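Local coordinates for protein Dph2 (Pyrococcus horikoshii, PDB 3LZD) that transfers the 3-amino-3-carboxypropyl group of S-adenosyl-L-methionine to a histidine of elongation factor 2, using an iron-sulfur cluster, in the first step of diphthamide biosynthesis, at residues A[48-53]-A[107-112]; A[68-73]-A[84-89]; A[143-148]-A[171-176]; A[282-287]-A[297-302]. One frame throughout, in Å; residues are numbered along the deposited sequence.

Contact 1: A[48-53]-A[107-112]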
loop_
_atom_site.group_PDB
_atom_site.type_symbol
_atom_site.label_atom_id
_atom_site.label_comp_id
_atom_site.label_asym_id
_atom_site.label_seq_id
_atom_site.Cartn_x
_atom_site.Cartn_y
_atom_site.Cartn_z
ATOM N N LYS A 48 -3.407 -16.074 -27.006
ATOM C CA LYS A 48 -2.352 -16.615 -27.867
ATOM C C LYS A 48 -0.970 -16.469 -27.247
ATOM O O LYS A 48 -0.222 -17.447 -27.152
ATOM C CB LYS A 48 -2.358 -15.938 -29.242
ATOM N N GLU A 49 -0.622 -15.256 -26.834
ATOM C CA GLU A 49 0.678 -15.030 -26.218
ATOM C C GLU A 49 0.823 -15.785 -24.901
ATOM O O GLU A 49 1.932 -16.127 -24.503
ATOM C CB GLU A 49 0.906 -13.538 -25.979
ATOM C CG GLU A 49 1.033 -12.747 -27.269
ATOM C CD GLU A 49 2.111 -13.307 -28.179
ATOM O OE1 GLU A 49 3.296 -13.300 -27.775
ATOM O OE2 GLU A 49 1.769 -13.761 -29.290
ATOM N N LEU A 50 -0.289 -16.039 -24.220
ATOM C CA LEU A 50 -0.231 -16.770 -22.957
ATOM C C LEU A 50 -0.083 -18.284 -23.203
ATOM O O LEU A 50 0.710 -18.944 -22.527
ATOM C CB LEU A 50 -1.471 -16.476 -22.105
ATOM C CG LEU A 50 -1.547 -15.111 -21.391
ATOM C CD1 LEU A 50 -2.846 -15.004 -20.606
ATOM C CD2 LEU A 50 -0.371 -14.950 -20.434
ATOM N N LYS A 51 -0.832 -18.822 -24.172
ATOM C CA LYS A 51 -0.761 -20.251 -24.503
ATOM C C LYS A 51 0.633 -20.561 -25.026
ATOM O O LYS A 51 1.165 -21.651 -24.804
ATOM C CB LYS A 51 -1.779 -20.629 -25.586
ATOM C CG LYS A 51 -3.246 -20.602 -25.172
ATOM C CD LYS A 51 -3.607 -21.735 -24.213
ATOM C CE LYS A 51 -5.119 -21.933 -24.158
ATOM N NZ LYS A 51 -5.556 -22.917 -23.113
ATOM N N ARG A 52 1.219 -19.585 -25.713
ATOM C CA ARG A 52 2.550 -19.719 -26.288
ATOM C C ARG A 52 3.644 -19.881 -25.235
ATOM O O ARG A 52 4.627 -20.579 -25.468
ATOM C CB ARG A 52 2.866 -18.510 -27.171
ATOM C CG ARG A 52 4.174 -18.617 -27.948
ATOM C CD ARG A 52 4.383 -17.397 -28.848
ATOM N NE ARG A 52 4.476 -16.167 -28.070
ATOM C CZ ARG A 52 5.444 -15.906 -27.195
ATOM N NH1 ARG A 52 5.447 -14.759 -26.520
ATOM N NH2 ARG A 52 6.417 -16.789 -27.002
ATOM N N ILE A 53 3.503 -19.243 -24.079
ATOM C CA ILE A 53 4.539 -19.413 -23.069
ATOM C C ILE A 53 4.116 -20.415 -22.007
ATOM O O ILE A 53 4.794 -20.574 -20.994
ATOM C CB ILE A 53 4.924 -18.079 -22.396
ATOM C CG1 ILE A 53 3.693 -17.444 -21.741
ATOM C CG2 ILE A 53 5.548 -17.145 -23.430
ATOM C CD1 ILE A 53 3.979 -16.110 -21.068
ATOM N N CYS A 107 1.878 -16.734 -9.772
ATOM C CA CYS A 107 1.384 -16.533 -11.125
ATOM C C CYS A 107 2.609 -16.641 -12.014
ATOM O O CYS A 107 3.694 -16.158 -11.662
ATOM C CB CYS A 107 0.741 -15.154 -11.284
ATOM S SG CYS A 107 -0.780 -14.978 -10.364
ATOM N N ASP A 108 2.455 -17.284 -13.163
ATOM C CA ASP A 108 3.581 -17.426 -14.061
ATOM C C ASP A 108 3.637 -16.269 -15.048
ATOM O O ASP A 108 4.538 -16.192 -15.871
ATOM C CB ASP A 108 3.504 -18.772 -14.778
ATOM C CG ASP A 108 2.109 -19.093 -15.250
ATOM O OD1 ASP A 108 1.790 -20.293 -15.400
ATOM O OD2 ASP A 108 1.335 -18.140 -15.473
ATOM N N ALA A 109 2.678 -15.358 -14.960
ATOM C CA ALA A 109 2.669 -14.205 -15.860
ATOM C C ALA A 109 1.803 -13.077 -15.317
ATOM O O ALA A 109 0.944 -13.282 -14.452
ATOM C CB ALA A 109 2.185 -14.621 -17.257
ATOM N N LEU A 110 2.041 -11.882 -15.843
ATOM C CA LEU A 110 1.325 -10.686 -15.420
ATOM C C LEU A 110 0.717 -9.975 -16.638
ATOM O O LEU A 110 1.359 -9.866 -17.685
ATOM C CB LEU A 110 2.322 -9.738 -14.741
ATOM C CG LEU A 110 1.955 -8.643 -13.725
ATOM C CD1 LEU A 110 2.707 -7.379 -14.103
ATOM C CD2 LEU A 110 0.460 -8.393 -13.652
ATOM N N ILE A 111 -0.519 -9.514 -16.516
ATOM C CA ILE A 111 -1.126 -8.752 -17.599
ATOM C C ILE A 111 -1.263 -7.345 -17.025
ATOM O O ILE A 111 -1.880 -7.155 -15.982
ATOM C CB ILE A 111 -2.520 -9.279 -17.995
ATOM C CG1 ILE A 111 -2.400 -10.699 -18.546
ATOM C CG2 ILE A 111 -3.124 -8.379 -19.088
ATOM C CD1 ILE A 111 -3.736 -11.287 -18.999
ATOM N N HIS A 112 -0.661 -6.368 -17.693
ATOM C CA HIS A 112 -0.706 -4.987 -17.218
ATOM C C HIS A 112 -1.602 -4.165 -18.146
ATOM O O HIS A 112 -1.192 -3.790 -19.247
ATOM C CB HIS A 112 0.706 -4.407 -17.200
ATOM C CG HIS A 112 0.775 -3.018 -16.650
ATOM N ND1 HIS A 112 1.013 -2.756 -15.319
ATOM C CD2 HIS A 112 0.598 -1.815 -17.245
ATOM C CE1 HIS A 112 0.980 -1.451 -15.116
ATOM N NE2 HIS A 112 0.728 -0.857 -16.269
#
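The backbones of segment 48-53, helical over most of its length, and of 107-112 come nearest at Leu50 and Ala109, whose CA atoms are 8.1 Å apart. At that spacing only side chains bridge the gap, and no hydrogen bond crosses it. Leu50 is the main probe from the helix: its CG lies anti to the carbonyl carbon (chi1 -75°), and the two methyls of the fork go to different strand residues. CD2 of Leu50 rests on CB of Ala109 at 4.1 Å, and its CD1 meets CD1 of Ile111, also at 4.1 Å. Ala109 and Ile111 are two apart on the strand and so offer the helix the same face; the Leu50 and Ile111 side chains cross at roughly a right angle. Ile53 adds a looser touch, its CD1 4.5 Å from Ala109 CB. Leu77 of helix 67-78 packs against both Leu50 and Ile111. On the helix itself, Arg52 grips one oxygen of Glu49 side-on: NE and NH1 both reach OE1 from the same face of the carboxylate, the NH1 bond being 2.9 Å. Before the strand, Asp108 takes the backbone N of Lys56 on OD1 and that of Arg57 on OD2, tying its turn to the start of the neighbouring strand. The whole is a helix laid on one face of a largely parallel sheet, as in open alpha/beta folds with strand order 2-1-3-4.

Contact 2: A[68-73]-A[84-89]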
loop_
_atom_site.group_PDB
_atom_site.type_symbol
_atom_site.label_atom_id
_atom_site.label_comp_id
_atom_site.label_asym_id
_atom_site.label_seq_id
_atom_site.Cartn_x
_atom_site.Cartn_y
_atom_site.Cartn_z
ATOM N N ARG A 68 -13.726 -2.917 -14.910
ATOM C CA ARG A 68 -14.704 -3.860 -15.433
ATOM C C ARG A 68 -14.092 -4.656 -16.599
ATOM O O ARG A 68 -14.406 -5.838 -16.788
ATOM C CB ARG A 68 -15.968 -3.100 -15.866
ATOM C CG ARG A 68 -17.010 -3.921 -16.606
ATOM C CD ARG A 68 -18.091 -4.473 -15.675
ATOM N NE ARG A 68 -18.861 -5.546 -16.305
ATOM C CZ ARG A 68 -20.138 -5.811 -16.035
ATOM N NH1 ARG A 68 -20.759 -6.810 -16.654
ATOM N NH2 ARG A 68 -20.806 -5.063 -15.160
ATOM N N GLU A 69 -13.211 -4.022 -17.371
ATOM C CA GLU A 69 -12.569 -4.698 -18.495
ATOM C C GLU A 69 -11.635 -5.792 -17.967
ATOM O O GLU A 69 -11.466 -6.835 -18.594
ATOM C CB GLU A 69 -11.743 -3.712 -19.343
ATOM C CG GLU A 69 -12.547 -2.812 -20.281
ATOM C CD GLU A 69 -13.286 -1.686 -19.550
ATOM O OE1 GLU A 69 -13.152 -1.562 -18.303
ATOM O OE2 GLU A 69 -13.997 -0.915 -20.235
ATOM N N ALA A 70 -11.009 -5.529 -16.826
ATOM C CA ALA A 70 -10.112 -6.495 -16.213
ATOM C C ALA A 70 -10.875 -7.783 -15.886
ATOM O O ALA A 70 -10.402 -8.876 -16.201
ATOM C CB ALA A 70 -9.486 -5.912 -14.940
ATOM N N GLU A 71 -12.047 -7.657 -15.268
ATOM C CA GLU A 71 -12.849 -8.835 -14.907
ATOM C C GLU A 71 -13.420 -9.604 -16.112
ATOM O O GLU A 71 -13.562 -10.829 -16.051
ATOM C CB GLU A 71 -13.982 -8.445 -13.939
ATOM C CG GLU A 71 -14.894 -9.613 -13.474
ATOM C CD GLU A 71 -14.124 -10.896 -13.112
ATOM O OE1 GLU A 71 -13.033 -10.802 -12.511
ATOM O OE2 GLU A 71 -14.616 -12.005 -13.415
ATOM N N GLU A 72 -13.743 -8.900 -17.196
ATOM C CA GLU A 72 -14.270 -9.553 -18.399
ATOM C C GLU A 72 -13.137 -10.351 -19.056
ATOM O O GLU A 72 -13.339 -11.463 -19.554
ATOM C CB GLU A 72 -14.804 -8.515 -19.393
ATOM N N LEU A 73 -11.941 -9.771 -19.061
ATOM C CA LEU A 73 -10.793 -10.443 -19.637
ATOM C C LEU A 73 -10.484 -11.707 -18.829
ATOM O O LEU A 73 -10.152 -12.744 -19.401
ATOM C CB LEU A 73 -9.582 -9.518 -19.644
ATOM C CG LEU A 73 -8.252 -10.173 -20.010
ATOM C CD1 LEU A 73 -8.338 -10.815 -21.397
ATOM C CD2 LEU A 73 -7.159 -9.127 -19.963
ATOM N N VAL A 84 -6.997 -17.143 -13.227
ATOM C CA VAL A 84 -6.777 -15.706 -13.213
ATOM C C VAL A 84 -7.069 -15.038 -11.871
ATOM O O VAL A 84 -8.099 -15.302 -11.250
ATOM C CB VAL A 84 -7.655 -15.034 -14.292
ATOM C CG1 VAL A 84 -7.432 -13.523 -14.303
ATOM C CG2 VAL A 84 -7.338 -15.644 -15.650
ATOM N N PHE A 85 -6.139 -14.190 -11.435
ATOM C CA PHE A 85 -6.266 -13.412 -10.201
ATOM C C PHE A 85 -6.279 -11.933 -10.641
ATOM O O PHE A 85 -5.579 -11.554 -11.585
ATOM C CB PHE A 85 -5.047 -13.589 -9.277
ATOM C CG PHE A 85 -4.855 -14.986 -8.728
ATOM C CD1 PHE A 85 -3.664 -15.313 -8.084
ATOM C CD2 PHE A 85 -5.830 -15.968 -8.867
ATOM C CE1 PHE A 85 -3.432 -16.603 -7.589
ATOM C CE2 PHE A 85 -5.609 -17.265 -8.373
ATOM C CZ PHE A 85 -4.400 -17.576 -7.735
ATOM N N LEU A 86 -7.073 -11.110 -9.967
ATOM C CA LEU A 86 -7.101 -9.686 -10.262
ATOM C C LEU A 86 -6.285 -9.005 -9.180
ATOM O O LEU A 86 -6.390 -9.363 -7.999
ATOM C CB LEU A 86 -8.514 -9.127 -10.197
ATOM C CG LEU A 86 -9.450 -9.603 -11.281
ATOM C CD1 LEU A 86 -10.729 -8.804 -11.193
ATOM C CD2 LEU A 86 -8.755 -9.436 -12.666
ATOM N N HIS A 87 -5.457 -8.040 -9.565
ATOM C CA HIS A 87 -4.685 -7.320 -8.559
ATOM C C HIS A 87 -5.666 -6.269 -8.032
ATOM O O HIS A 87 -6.212 -5.489 -8.806
ATOM C CB HIS A 87 -3.457 -6.653 -9.176
ATOM C CG HIS A 87 -2.507 -6.099 -8.163
ATOM N ND1 HIS A 87 -1.825 -4.918 -8.350
ATOM C CD2 HIS A 87 -2.117 -6.574 -6.957
ATOM C CE1 HIS A 87 -1.053 -4.688 -7.301
ATOM N NE2 HIS A 87 -1.213 -5.679 -6.441
ATOM N N GLY A 88 -5.898 -6.267 -6.721
ATOM C CA GLY A 88 -6.844 -5.338 -6.127
ATOM C C GLY A 88 -6.427 -3.881 -6.001
ATOM O O GLY A 88 -7.284 -2.995 -5.868
ATOM N N GLU A 89 -5.126 -3.623 -6.019
ATOM C CA GLU A 89 -4.643 -2.259 -5.918
ATOM C C GLU A 89 -5.069 -1.519 -7.192
ATOM O O GLU A 89 -5.354 -2.141 -8.216
ATOM C CB GLU A 89 -3.109 -2.239 -5.800
ATOM C CG GLU A 89 -2.529 -3.058 -4.638
ATOM C CD GLU A 89 -3.026 -2.591 -3.280
ATOM O OE1 GLU A 89 -3.152 -1.360 -3.074
ATOM O OE2 GLU A 89 -3.281 -3.452 -2.410
#
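Glu71, whose OE1 points at CD1 of Leu86, is held by Arg298 of the second subunit: its OE1 pairs with NE and its OE2 with NH1 of that guanidinium, so both oxygens are engaged. The same OE1 stands 3.3 Å from CD1 of Leu86, a close apolar-polar touch and not a hydrogen bond. Glu71 gets there by a bend: CG is anti to the backbone N (chi1 -179°), then chi2 of 43° brings OE1 round to the leucine, whose side chain it crosses at about a right angle. The other methyl of Leu86, CD2, turns to Ala70, lying 4.3 Å from its CB and 3.9 Å from its carbonyl O. Leu86 therefore sets one branch against OE1 and the other against the helix backbone, and its CA is 7.4 Å from that of Ala70. Cutting Leu86 back to an alanine is likely to open a gap beside Ala70 and strip the methyl from OE1, leaving the salt bridge to hold the carboxylate by itself. Ala74, a turn further on, also packs on Leu86. The contact closes the second half of the beta-alpha-beta unit made by strand 57-61, helix 67-78 and strand 83-87. Strand 83-87 bonds to strand 57-61 on one side; at its other edge Phe85, Leu86 and His87 form a parallel ladder with a strand of the second subunit, carrying the sheet across the dimer.

Contact 3: A[143-148]-A[171-176]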
loop_
_atom_site.group_PDB
_atom_site.type_symbol
_atom_site.label_atom_id
_atom_site.label_comp_id
_atom_site.label_asym_id
_atom_site.label_seq_id
_atom_site.Cartn_x
_atom_site.Cartn_y
_atom_site.Cartn_z
ATOM N N GLU A 143 -8.766 23.633 -36.724
ATOM C CA GLU A 143 -9.532 24.681 -36.074
ATOM C C GLU A 143 -8.642 25.733 -35.409
ATOM O O GLU A 143 -8.995 26.923 -35.351
ATOM C CB GLU A 143 -10.438 24.031 -35.029
ATOM C CG GLU A 143 -11.207 24.977 -34.136
ATOM C CD GLU A 143 -12.614 25.204 -34.632
ATOM O OE1 GLU A 143 -13.345 24.204 -34.828
ATOM O OE2 GLU A 143 -12.987 26.381 -34.824
ATOM N N ASN A 144 -7.486 25.302 -34.912
ATOM C CA ASN A 144 -6.592 26.220 -34.224
ATOM C C ASN A 144 -5.317 26.479 -34.991
ATOM O O ASN A 144 -4.296 26.856 -34.406
ATOM C CB ASN A 144 -6.262 25.668 -32.840
ATOM C CG ASN A 144 -7.475 25.612 -31.932
ATOM O OD1 ASN A 144 -8.006 26.650 -31.531
ATOM N ND2 ASN A 144 -7.924 24.396 -31.603
ATOM N N ILE A 145 -5.369 26.281 -36.302
ATOM C CA ILE A 145 -4.183 26.480 -37.128
ATOM C C ILE A 145 -3.593 27.883 -36.943
ATOM O O ILE A 145 -2.381 28.067 -37.021
ATOM C CB ILE A 145 -4.501 26.246 -38.618
ATOM C CG1 ILE A 145 -3.200 26.191 -39.426
ATOM C CG2 ILE A 145 -5.415 27.347 -39.134
ATOM C CD1 ILE A 145 -2.351 24.971 -39.134
ATOM N N GLY A 146 -4.449 28.863 -36.670
ATOM C CA GLY A 146 -3.961 30.218 -36.482
ATOM C C GLY A 146 -3.096 30.374 -35.241
ATOM O O GLY A 146 -2.169 31.183 -35.202
ATOM N N GLU A 147 -3.401 29.601 -34.210
ATOM C CA GLU A 147 -2.627 29.679 -32.985
ATOM C C GLU A 147 -1.341 28.867 -33.129
ATOM O O GLU A 147 -0.285 29.262 -32.631
ATOM C CB GLU A 147 -3.452 29.160 -31.795
ATOM C CG GLU A 147 -4.703 29.987 -31.451
ATOM C CD GLU A 147 -4.384 31.450 -31.134
ATOM O OE1 GLU A 147 -3.456 31.695 -30.341
ATOM O OE2 GLU A 147 -5.065 32.357 -31.667
ATOM N N ILE A 148 -1.426 27.729 -33.808
ATOM C CA ILE A 148 -0.248 26.887 -33.976
ATOM C C ILE A 148 0.838 27.656 -34.717
ATOM O O ILE A 148 2.026 27.533 -34.399
ATOM C CB ILE A 148 -0.599 25.581 -34.725
ATOM C CG1 ILE A 148 -1.689 24.824 -33.948
ATOM C CG2 ILE A 148 0.651 24.700 -34.854
ATOM C CD1 ILE A 148 -2.351 23.686 -34.726
ATOM N N LYS A 171 1.269 14.886 -37.622
ATOM C CA LYS A 171 2.482 15.288 -38.317
ATOM C C LYS A 171 2.241 15.616 -39.796
ATOM O O LYS A 171 2.641 16.690 -40.274
ATOM C CB LYS A 171 3.551 14.206 -38.197
ATOM C CG LYS A 171 4.827 14.552 -38.944
ATOM C CD LYS A 171 5.981 13.647 -38.569
ATOM C CE LYS A 171 7.177 13.911 -39.478
ATOM N NZ LYS A 171 8.391 13.183 -39.031
ATOM N N GLU A 172 1.596 14.695 -40.511
ATOM C CA GLU A 172 1.295 14.872 -41.930
ATOM C C GLU A 172 0.487 16.145 -42.159
ATOM O O GLU A 172 0.716 16.878 -43.120
ATOM C CB GLU A 172 0.521 13.656 -42.468
ATOM C CG GLU A 172 1.394 12.441 -42.768
ATOM C CD GLU A 172 0.584 11.173 -43.050
ATOM O OE1 GLU A 172 -0.547 11.284 -43.569
ATOM O OE2 GLU A 172 1.084 10.060 -42.770
ATOM N N PHE A 173 -0.459 16.409 -41.269
ATOM C CA PHE A 173 -1.272 17.595 -41.392
ATOM C C PHE A 173 -0.434 18.857 -41.200
ATOM O O PHE A 173 -0.430 19.743 -42.051
ATOM C CB PHE A 173 -2.395 17.570 -40.370
ATOM C CG PHE A 173 -3.176 18.839 -40.330
ATOM C CD1 PHE A 173 -4.034 19.170 -41.369
ATOM C CD2 PHE A 173 -3.000 19.739 -39.284
ATOM C CE1 PHE A 173 -4.705 20.384 -41.369
ATOM C CE2 PHE A 173 -3.666 20.958 -39.274
ATOM C CZ PHE A 173 -4.520 21.281 -40.319
ATOM N N LEU A 174 0.287 18.943 -40.086
ATOM C CA LEU A 174 1.104 20.123 -39.839
ATOM C C LEU A 174 2.148 20.338 -40.939
ATOM O O LEU A 174 2.471 21.482 -41.287
ATOM C CB LEU A 174 1.748 20.022 -38.464
ATOM C CG LEU A 174 0.615 19.954 -37.424
ATOM C CD1 LEU A 174 1.102 19.315 -36.132
ATOM C CD2 LEU A 174 0.056 21.356 -37.183
ATOM N N GLU A 175 2.667 19.249 -41.498
ATOM C CA GLU A 175 3.642 19.381 -42.574
ATOM C C GLU A 175 2.938 19.850 -43.839
ATOM O O GLU A 175 3.470 20.688 -44.573
ATOM C CB GLU A 175 4.362 18.061 -42.828
ATOM C CG GLU A 175 5.507 17.830 -41.854
ATOM C CD GLU A 175 6.139 16.462 -42.003
ATOM O OE1 GLU A 175 7.281 16.292 -41.529
ATOM O OE2 GLU A 175 5.489 15.561 -42.584
ATOM N N SER A 176 1.738 19.325 -44.082
ATOM C CA SER A 176 0.986 19.733 -45.255
ATOM C C SER A 176 0.549 21.197 -45.110
ATOM O O SER A 176 0.061 21.803 -46.062
ATOM C CB SER A 176 -0.247 18.852 -45.449
ATOM O OG SER A 176 -1.335 19.345 -44.693
#
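Apolar touches alone join the two helices, and they fall into two pairs. In the first, CD1 of Ile145 comes to CE2 of the Phe173 ring at 4.2 Å, approaching obliquely. Ile145 extends that methyl across because its CG1 is anti to the backbone N (chi1 -169°), and Phe173 likewise swings its ring out from the facing helix. In the second pair, CD2 of Leu174 faces two methyls of Ile148, 4.1 Å from CG2 and 4.2 Å from CD1, with the side chains crossing at about a right angle. The backbones stay well apart, with 8.7 Å between the CA atoms of Ile145 and Leu174. Hydrogen bonds serve each helix separately. Asn144, at the N-cap position, gives its backbone O to the N atoms of both Glu147 and Ile148, while its side-chain ND2 is used on the carbonyls of Ala140 and Lys240. In 171-176, the OG of Ser176 donates to the backbone O of Phe173 at 2.8 Å, lying in the carbonyl plane on a lone pair. Phe173 also packs on Val138 and Leu141 of helix 138-143, and Leu141 touches Ile148 as well. Ile148 rests on Leu233 and Ile235 of strand 231-235 and Leu174 on Val181 of the outermost strand 180-182, so helices 145-149 and 167-176 both pack on the same mixed sheet.

Contact 4: A[282-287]-A[297-302]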
loop_
_atom_site.group_PDB
_atom_site.type_symbol
_atom_site.label_atom_id
_atom_site.label_comp_id
_atom_site.label_asym_id
_atom_site.label_seq_id
_atom_site.Cartn_x
_atom_site.Cartn_y
_atom_site.Cartn_z
ATOM N N GLU A 282 19.263 9.085 -4.962
ATOM C CA GLU A 282 18.923 10.501 -4.958
ATOM C C GLU A 282 18.381 10.915 -3.589
ATOM O O GLU A 282 18.657 12.022 -3.106
ATOM C CB GLU A 282 17.900 10.796 -6.055
ATOM C CG GLU A 282 18.389 11.787 -7.095
ATOM C CD GLU A 282 18.376 13.221 -6.590
ATOM O OE1 GLU A 282 17.300 13.854 -6.636
ATOM O OE2 GLU A 282 19.436 13.711 -6.141
ATOM N N ALA A 283 17.612 10.032 -2.957
ATOM C CA ALA A 283 17.064 10.347 -1.637
ATOM C C ALA A 283 18.185 10.481 -0.612
ATOM O O ALA A 283 18.215 11.433 0.165
ATOM C CB ALA A 283 16.099 9.270 -1.201
ATOM N N LYS A 284 19.097 9.512 -0.613
ATOM C CA LYS A 284 20.226 9.516 0.311
ATOM C C LYS A 284 21.050 10.791 0.136
ATOM O O LYS A 284 21.503 11.383 1.115
ATOM C CB LYS A 284 21.126 8.298 0.065
ATOM C CG LYS A 284 20.603 6.997 0.643
ATOM C CD LYS A 284 21.536 5.854 0.308
ATOM C CE LYS A 284 21.123 4.574 1.001
ATOM N NZ LYS A 284 21.997 3.432 0.607
ATOM N N ARG A 285 21.237 11.202 -1.116
ATOM C CA ARG A 285 22.001 12.400 -1.435
ATOM C C ARG A 285 21.331 13.605 -0.780
ATOM O O ARG A 285 22.003 14.440 -0.173
ATOM C CB ARG A 285 22.062 12.585 -2.953
ATOM C CG ARG A 285 23.368 13.152 -3.482
ATOM C CD ARG A 285 23.217 14.590 -3.941
ATOM N NE ARG A 285 22.123 14.749 -4.895
ATOM C CZ ARG A 285 21.750 15.914 -5.409
ATOM N NH1 ARG A 285 22.390 17.023 -5.069
ATOM N NH2 ARG A 285 20.724 15.975 -6.244
ATOM N N ILE A 286 20.007 13.682 -0.893
ATOM C CA ILE A 286 19.247 14.788 -0.304
ATOM C C ILE A 286 19.313 14.774 1.225
ATOM O O ILE A 286 19.308 15.821 1.866
ATOM C CB ILE A 286 17.762 14.744 -0.748
ATOM C CG1 ILE A 286 17.675 15.012 -2.249
ATOM C CG2 ILE A 286 16.928 15.760 0.031
ATOM C CD1 ILE A 286 18.370 16.279 -2.693
ATOM N N VAL A 287 19.366 13.588 1.812
ATOM C CA VAL A 287 19.450 13.493 3.266
ATOM C C VAL A 287 20.811 14.051 3.680
ATOM O O VAL A 287 20.916 14.810 4.638
ATOM C CB VAL A 287 19.326 12.026 3.737
ATOM C CG1 VAL A 287 19.715 11.894 5.221
ATOM C CG2 VAL A 287 17.900 11.548 3.534
ATOM N N ALA A 297 17.411 15.284 8.846
ATOM C CA ALA A 297 16.709 14.628 7.764
ATOM C C ALA A 297 16.722 13.130 7.956
ATOM O O ALA A 297 17.757 12.541 8.269
ATOM C CB ALA A 297 17.348 14.993 6.433
ATOM N N ARG A 298 15.558 12.517 7.768
ATOM C CA ARG A 298 15.412 11.078 7.910
ATOM C C ARG A 298 14.845 10.516 6.619
ATOM O O ARG A 298 13.877 11.054 6.081
ATOM C CB ARG A 298 14.446 10.756 9.056
ATOM C CG ARG A 298 14.105 9.279 9.183
ATOM C CD ARG A 298 15.284 8.524 9.749
ATOM N NE ARG A 298 15.707 9.158 10.992
ATOM C CZ ARG A 298 16.972 9.297 11.372
ATOM N NH1 ARG A 298 17.255 9.898 12.524
ATOM N NH2 ARG A 298 17.951 8.838 10.599
ATOM N N LEU A 299 15.447 9.438 6.128
ATOM C CA LEU A 299 14.971 8.794 4.908
ATOM C C LEU A 299 13.764 7.900 5.255
ATOM O O LEU A 299 13.828 7.051 6.161
ATOM C CB LEU A 299 16.105 7.977 4.273
ATOM C CG LEU A 299 15.918 7.410 2.863
ATOM C CD1 LEU A 299 17.242 7.470 2.125
ATOM C CD2 LEU A 299 15.402 5.964 2.928
ATOM N N ILE A 300 12.660 8.114 4.543
ATOM C CA ILE A 300 11.434 7.358 4.772
ATOM C C ILE A 300 11.082 6.493 3.566
ATOM O O ILE A 300 11.026 6.983 2.442
ATOM C CB ILE A 300 10.250 8.314 5.059
ATOM C CG1 ILE A 300 10.577 9.165 6.292
ATOM C CG2 ILE A 300 8.950 7.510 5.256
ATOM C CD1 ILE A 300 9.694 10.397 6.455
ATOM N N VAL A 301 10.840 5.209 3.824
ATOM C CA VAL A 301 10.485 4.238 2.801
ATOM C C VAL A 301 8.977 3.934 2.828
ATOM O O VAL A 301 8.431 3.560 3.870
ATOM C CB VAL A 301 11.253 2.915 3.024
ATOM C CG1 VAL A 301 10.887 1.909 1.954
ATOM C CG2 VAL A 301 12.751 3.175 3.022
ATOM N N MET A 302 8.314 4.091 1.684
ATOM C CA MET A 302 6.872 3.817 1.564
ATOM C C MET A 302 6.564 3.140 0.224
ATOM O O MET A 302 7.446 2.939 -0.613
ATOM C CB MET A 302 6.067 5.121 1.590
ATOM C CG MET A 302 6.412 6.077 2.697
ATOM S SD MET A 302 5.477 7.614 2.520
ATOM C CE MET A 302 3.828 7.075 3.145
#
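A beta-alpha-beta unit, strand 266-272, helix 280-292 and strand 296-302, has its last two elements packed together here, with Val287 at the centre. The helix and strand segments run almost antiparallel (162° between their directions), their axes 8.4 Å apart at closest approach. They converge toward the connection, where Val287 and Ala297 bring their CA atoms to 5.4 Å. Val287 works with both branches: CG1, anti to the backbone N (chi1 168°), sits 4.1 Å from CB of Ala297, and CG2 lies 4.1 Å from CB of Leu299. Replacing Val287 by a glycine would probably leave Ala297 and Leu299 without their shared partner and open a gap between helix and strand. On the sheet side Val287 and Ala283 also meet Val269 of strand 266-272, which bonds along strand 296-302. Glu282 and Arg285, which take no part in the packing on the strand, are paired, NH2 of Arg285 reaching OE2 of Glu282 at 2.6 Å and also bridging to Glu345. Arg298, alternate to the packing residues, turns away from the helix and forms a salt bridge with Glu78 of the second subunit. Leu299 and its neighbours Ile300 and Val301 pair with a strand of that subunit, whose Phe85 packs on both Lys284 and Leu299. One turn of helix back from Val287, the tip of Leu299 reaches a second site: its CD1 lies 4.0 Å from CB of Ala283 and 3.7 Å from CG of Lys284.

Contacts 1 and 2 belong to one sheet and touch directly, their centres 14 Å apart: SG of Cys107 lies 3.7 Å from CD1 of Phe85, and CD1 of Ile111 lies 4.2 Å from CD2 of Leu73. Contacts 3 and 4 are each built on a separate sheet, on opposite sides of the chain's centre and 46 Å apart between centres. Within one chain, contacts 2 and 4 come no closer than about 11 Å between nearest atoms, yet across the dimer the 84-89 strand of one subunit and the 297-302 strand of the other probably meet edge to edge. All four lie away from the iron-sulfur cluster, whose ligands Cys95, Cys199 and Cys323 come from widely separated parts of the chain.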